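Local coordinates for protein mannan endo-1,4-beta-mannosidase (Bacillus subtilis, PDB 3CBW) that hydrolyses internal beta-1,4-mannosidic linkages in mannan, galactomannan and glucomannan, and so takes part in glucomannan breakdown, at residues 186-197 against 229-237. The protein carries 3 engineered substitutions. Numbering follows the deposited sequence.
Sequences LTSYNQKDNERI and NRDFKTDFY
N190 grips D231 where two loops on the C-terminal side of the parallel strands meet, in the TIM barrel of this family 26 glycoside hydrolase: one leads into helix 194-214, the other follows strand 220-224. The amide OD1 of N190 accepts from D231 N at 2.8 Å, almost straight at 174° although the donor sits above the carbonyl plane. The carboxylate of D231 stacks on the same amide, the planes 8° apart, and ND2 of N190 reaches N229 O through a water. K192 NZ lies 3.8 Å from D235 OD2 in one of two conformers of D235, at most a long and doubtful salt bridge.

The R230 chain folds at its CB-CG bond, which carries the guanidinium to Y189 and into a salt bridge with E180, close to W181, a probable substrate-binding residue. Y189 CE1, at the rim of its ring, sits over the guanidinium centre, 3.3 Å from R230 CZ, with ring and guanidinium planes 58° apart. An alanine here is likely to leave E180 without its countercharge and Y189 freer to swing.

The two phenylalanines carry the rest of the contact. K192 CB comes within 3.6 Å of F232 CZ, its CG lying over one face of that ring; a polar atom, N190 O, meets the ring's edge. L186 wedges against both phenylalanines, with CD1 on F232 and CG at the edge of F236, 3.6 Å from CZ. I197 CG1 makes a CH-pi contact over the F236 face, 3.9 Å from the centroid.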
loop_
_atom_site.group_PDB
_atom_site.type_symbol
_atom_site.label_atom_id
_atom_site.label_comp_id
_atom_site.label_asym_id
_atom_site.label_seq_id
_atom_site.Cartn_x
_atom_site.Cartn_y
_atom_site.Cartn_z
ATOM N N LEU A 186 13.449 9.250 -6.590
ATOM C CA LEU A 186 14.319 9.991 -7.492
ATOM C C LEU A 186 14.421 11.448 -7.049
ATOM O O LEU A 186 13.615 11.926 -6.257
ATOM C CB LEU A 186 13.783 9.916 -8.924
ATOM C CG LEU A 186 13.936 8.586 -9.650
ATOM C CD1 LEU A 186 13.280 8.682 -11.024
ATOM C CD2 LEU A 186 15.410 8.210 -9.781
ATOM N N THR A 187 15.403 12.159 -7.591
ATOM C CA THR A 187 15.663 13.528 -7.150
ATOM C C THR A 187 15.217 14.593 -8.150
ATOM O O THR A 187 15.017 15.751 -7.781
ATOM C CB THR A 187 17.140 13.745 -6.792
ATOM O OG1 THR A 187 17.959 13.449 -7.927
ATOM C CG2 THR A 187 17.533 12.854 -5.605
ATOM N N SER A 188 15.096 14.198 -9.412
ATOM C CA SER A 188 14.602 15.076 -10.456
ATOM C C SER A 188 13.575 14.336 -11.295
ATOM O O SER A 188 13.685 13.126 -11.512
ATOM C CB SER A 188 15.745 15.552 -11.357
ATOM O OG SER A 188 16.503 16.579 -10.734
ATOM N N TYR A 189 12.603 15.097 -11.773
ATOM C CA TYR A 189 11.486 14.624 -12.573
ATOM C C TYR A 189 11.926 13.719 -13.713
ATOM O O TYR A 189 12.609 14.164 -14.641
ATOM C CB TYR A 189 10.777 15.862 -13.121
ATOM C CG TYR A 189 9.604 15.616 -14.026
ATOM C CD1 TYR A 189 8.317 15.532 -13.506
ATOM C CD2 TYR A 189 9.767 15.519 -15.412
ATOM C CE1 TYR A 189 7.216 15.324 -14.337
ATOM C CE2 TYR A 189 8.663 15.300 -16.255
ATOM C CZ TYR A 189 7.397 15.209 -15.701
ATOM O OH TYR A 189 6.291 15.002 -16.496
ATOM N N ASN A 190 11.524 12.447 -13.644
ATOM C CA ASN A 190 11.803 11.460 -14.709
ATOM C C ASN A 190 13.275 11.352 -15.100
ATOM O O ASN A 190 13.605 11.009 -16.231
ATOM C CB ASN A 190 10.929 11.711 -15.947
ATOM C CG ASN A 190 9.500 11.249 -15.747
ATOM O OD1 ASN A 190 9.228 10.368 -14.922
ATOM N ND2 ASN A 190 8.582 11.808 -16.526
ATOM N N GLN A 191 14.157 11.624 -14.153
ATOM C CA GLN A 191 15.586 11.591 -14.401
ATOM C C GLN A 191 16.141 10.272 -13.895
ATOM O O GLN A 191 16.188 10.029 -12.686
ATOM C CB GLN A 191 16.260 12.779 -13.712
ATOM C CG GLN A 191 17.776 12.849 -13.887
ATOM C CD GLN A 191 18.445 13.709 -12.828
ATOM O OE1 GLN A 191 18.614 13.291 -11.681
ATOM N NE2 GLN A 191 18.841 14.916 -13.214
ATOM N N LYS A 192 16.551 9.416 -14.821
ATOM C CA LYS A 192 17.135 8.139 -14.446
ATOM C C LYS A 192 18.460 8.403 -13.744
ATOM O O LYS A 192 19.258 9.224 -14.194
ATOM C CB LYS A 192 17.328 7.233 -15.663
ATOM C CG LYS A 192 17.512 5.763 -15.298
ATOM C CD LYS A 192 17.620 4.884 -16.529
ATOM C CE LYS A 192 17.652 3.420 -16.121
ATOM N NZ LYS A 192 17.632 2.508 -17.297
ATOM N N ASP A 193 18.651 7.754 -12.605
ATOM C CA ASP A 193 19.872 7.843 -11.819
ATOM C C ASP A 193 20.114 6.399 -11.418
ATOM O O ASP A 193 19.410 5.854 -10.566
ATOM C CB ASP A 193 19.621 8.774 -10.618
ATOM C CG ASP A 193 20.813 8.883 -9.654
ATOM O OD1 ASP A 193 21.692 8.007 -9.644
ATOM O OD2 ASP A 193 20.829 9.846 -8.857
ATOM N N ASN A 194 21.082 5.765 -12.069
ATOM C CA ASN A 194 21.331 4.346 -11.878
ATOM C C ASN A 194 21.735 4.032 -10.448
ATOM O O ASN A 194 21.314 3.021 -9.887
ATOM C CB ASN A 194 22.418 3.873 -12.842
ATOM C CG ASN A 194 21.928 3.794 -14.263
ATOM O OD1 ASN A 194 20.805 3.359 -14.517
ATOM N ND2 ASN A 194 22.763 4.220 -15.207
ATOM N N GLU A 195 22.532 4.912 -9.853
ATOM C CA GLU A 195 22.931 4.727 -8.469
ATOM C C GLU A 195 21.737 4.842 -7.524
ATOM O O GLU A 195 21.607 4.038 -6.602
ATOM C CB GLU A 195 24.052 5.699 -8.078
ATOM C CG GLU A 195 24.511 5.570 -6.610
ATOM C CD GLU A 195 25.115 4.210 -6.252
ATOM O OE1 GLU A 195 25.442 3.413 -7.160
ATOM O OE2 GLU A 195 25.272 3.940 -5.037
ATOM N N ARG A 196 20.858 5.817 -7.757
ATOM C CA ARG A 196 19.650 5.947 -6.931
ATOM C C ARG A 196 18.771 4.697 -7.020
ATOM O O ARG A 196 18.241 4.238 -6.000
ATOM C CB ARG A 196 18.860 7.209 -7.288
ATOM C CG ARG A 196 17.564 7.414 -6.490
ATOM C CD ARG A 196 17.780 7.491 -4.982
ATOM N NE ARG A 196 18.806 8.467 -4.598
ATOM C CZ ARG A 196 18.575 9.637 -4.005
ATOM N NH1 ARG A 196 17.333 10.038 -3.703
ATOM N NH2 ARG A 196 19.609 10.412 -3.703
ATOM N N ILE A 197 18.609 4.151 -8.222
ATOM C CA ILE A 197 17.822 2.939 -8.418
ATOM C C ILE A 197 18.423 1.791 -7.588
ATOM O O ILE A 197 17.694 1.070 -6.894
ATOM C CB ILE A 197 17.730 2.594 -9.926
ATOM C CG1 ILE A 197 16.837 3.613 -10.642
ATOM C CG2 ILE A 197 17.252 1.153 -10.155
ATOM C CD1 ILE A 197 17.002 3.646 -12.154
ATOM N N ASN A 229 2.363 8.139 -12.857
ATOM C CA ASN A 229 2.622 9.336 -13.638
ATOM C C ASN A 229 4.095 9.684 -13.771
ATOM O O ASN A 229 4.429 10.811 -14.121
ATOM C CB ASN A 229 1.823 10.523 -13.068
ATOM C CG ASN A 229 0.313 10.314 -13.142
ATOM O OD1 ASN A 229 -0.180 9.523 -13.948
ATOM N ND2 ASN A 229 -0.424 11.022 -12.292
ATOM N N ARG A 230 4.962 8.709 -13.526
ATOM C CA ARG A 230 6.397 8.872 -13.735
ATOM C C ARG A 230 6.964 7.633 -14.407
ATOM O O ARG A 230 6.363 6.557 -14.353
ATOM C CB ARG A 230 7.107 9.126 -12.400
ATOM C CG ARG A 230 6.717 10.434 -11.711
ATOM C CD ARG A 230 7.204 11.645 -12.494
ATOM N NE ARG A 230 6.983 12.904 -11.781
ATOM C CZ ARG A 230 5.864 13.622 -11.839
ATOM N NH1 ARG A 230 4.826 13.222 -12.573
ATOM N NH2 ARG A 230 5.788 14.760 -11.163
ATOM N N ASP A 231 8.120 7.790 -15.042
ATOM C CA ASP A 231 8.784 6.691 -15.730
ATOM C C ASP A 231 9.383 5.688 -14.746
ATOM O O ASP A 231 9.307 5.871 -13.526
ATOM C CB ASP A 231 9.902 7.242 -16.634
ATOM C CG ASP A 231 9.389 8.176 -17.719
ATOM O OD1 ASP A 231 8.207 8.081 -18.110
ATOM O OD2 ASP A 231 10.205 8.998 -18.195
ATOM N N PHE A 232 9.964 4.620 -15.289
ATOM C CA PHE A 232 10.800 3.682 -14.543
ATOM C C PHE A 232 10.017 2.818 -13.575
ATOM O O PHE A 232 10.498 2.519 -12.485
ATOM C CB PHE A 232 11.946 4.400 -13.803
ATOM C CG PHE A 232 12.600 5.491 -14.606
ATOM C CD1 PHE A 232 13.163 5.227 -15.849
ATOM C CD2 PHE A 232 12.632 6.790 -14.117
ATOM C CE1 PHE A 232 13.749 6.253 -16.596
ATOM C CE2 PHE A 232 13.214 7.812 -14.846
ATOM C CZ PHE A 232 13.768 7.549 -16.088
ATOM N N LYS A 233 8.827 2.390 -13.975
ATOM C CA LYS A 233 7.974 1.639 -13.060
ATOM C C LYS A 233 8.587 0.335 -12.606
ATOM O O LYS A 233 8.336 -0.085 -11.487
ATOM C CB LYS A 233 6.623 1.317 -13.689
ATOM C CG LYS A 233 5.551 2.345 -13.502
ATOM C CD LYS A 233 5.413 3.150 -14.740
ATOM C CE LYS A 233 4.263 4.126 -14.671
ATOM N NZ LYS A 233 4.432 5.116 -15.747
ATOM N N THR A 234 9.360 -0.324 -13.468
ATOM C CA THR A 234 9.961 -1.609 -13.111
ATOM C C THR A 234 11.427 -1.541 -12.728
ATOM O O THR A 234 11.940 -2.505 -12.176
ATOM C CB THR A 234 9.800 -2.662 -14.222
ATOM O OG1 THR A 234 10.525 -2.254 -15.386
ATOM C CG2 THR A 234 8.332 -2.878 -14.558
ATOM N N ASP A 235 12.104 -0.423 -12.997
ATOM C CA ASP A 235 13.535 -0.341 -12.729
ATOM C C ASP A 235 13.838 -0.458 -11.240
ATOM O O ASP A 235 14.887 -0.963 -10.862
ATOM C CB ASP A 235 14.138 0.949 -13.303
ATOM C CG ASP A 235 14.195 0.950 -14.827
ATOM O OD1 ASP A 235 14.056 -0.119 -15.454
ATOM O OD2 ASP A 235 14.388 2.041 -15.398
ATOM N N PHE A 236 12.905 -0.020 -10.403
ATOM C CA PHE A 236 13.093 -0.038 -8.961
ATOM C C PHE A 236 12.707 -1.357 -8.297
ATOM O O PHE A 236 12.831 -1.494 -7.093
ATOM C CB PHE A 236 12.287 1.096 -8.341
ATOM C CG PHE A 236 12.830 2.465 -8.633
ATOM C CD1 PHE A 236 13.808 3.014 -7.818
ATOM C CD2 PHE A 236 12.334 3.211 -9.690
ATOM C CE1 PHE A 236 14.305 4.278 -8.066
ATOM C CE2 PHE A 236 12.824 4.465 -9.940
ATOM C CZ PHE A 236 13.811 4.999 -9.125
ATOM N N TYR A 237 12.251 -2.321 -9.081
ATOM C CA TYR A 237 11.745 -3.569 -8.512
ATOM C C TYR A 237 12.876 -4.308 -7.817
ATOM O O TYR A 237 13.878 -4.617 -8.440
ATOM C CB TYR A 237 11.208 -4.420 -9.641
ATOM C CG TYR A 237 10.565 -5.721 -9.260
ATOM C CD1 TYR A 237 9.432 -5.763 -8.448
ATOM C CD2 TYR A 237 11.047 -6.918 -9.784
ATOM C CE1 TYR A 237 8.813 -6.969 -8.143
ATOM C CE2 TYR A 237 10.437 -8.121 -9.494
ATOM C CZ TYR A 237 9.321 -8.136 -8.680
ATOM O OH TYR A 237 8.710 -9.330 -8.418
HETATM O O HOH W 1 5.733 11.347 -16.677
#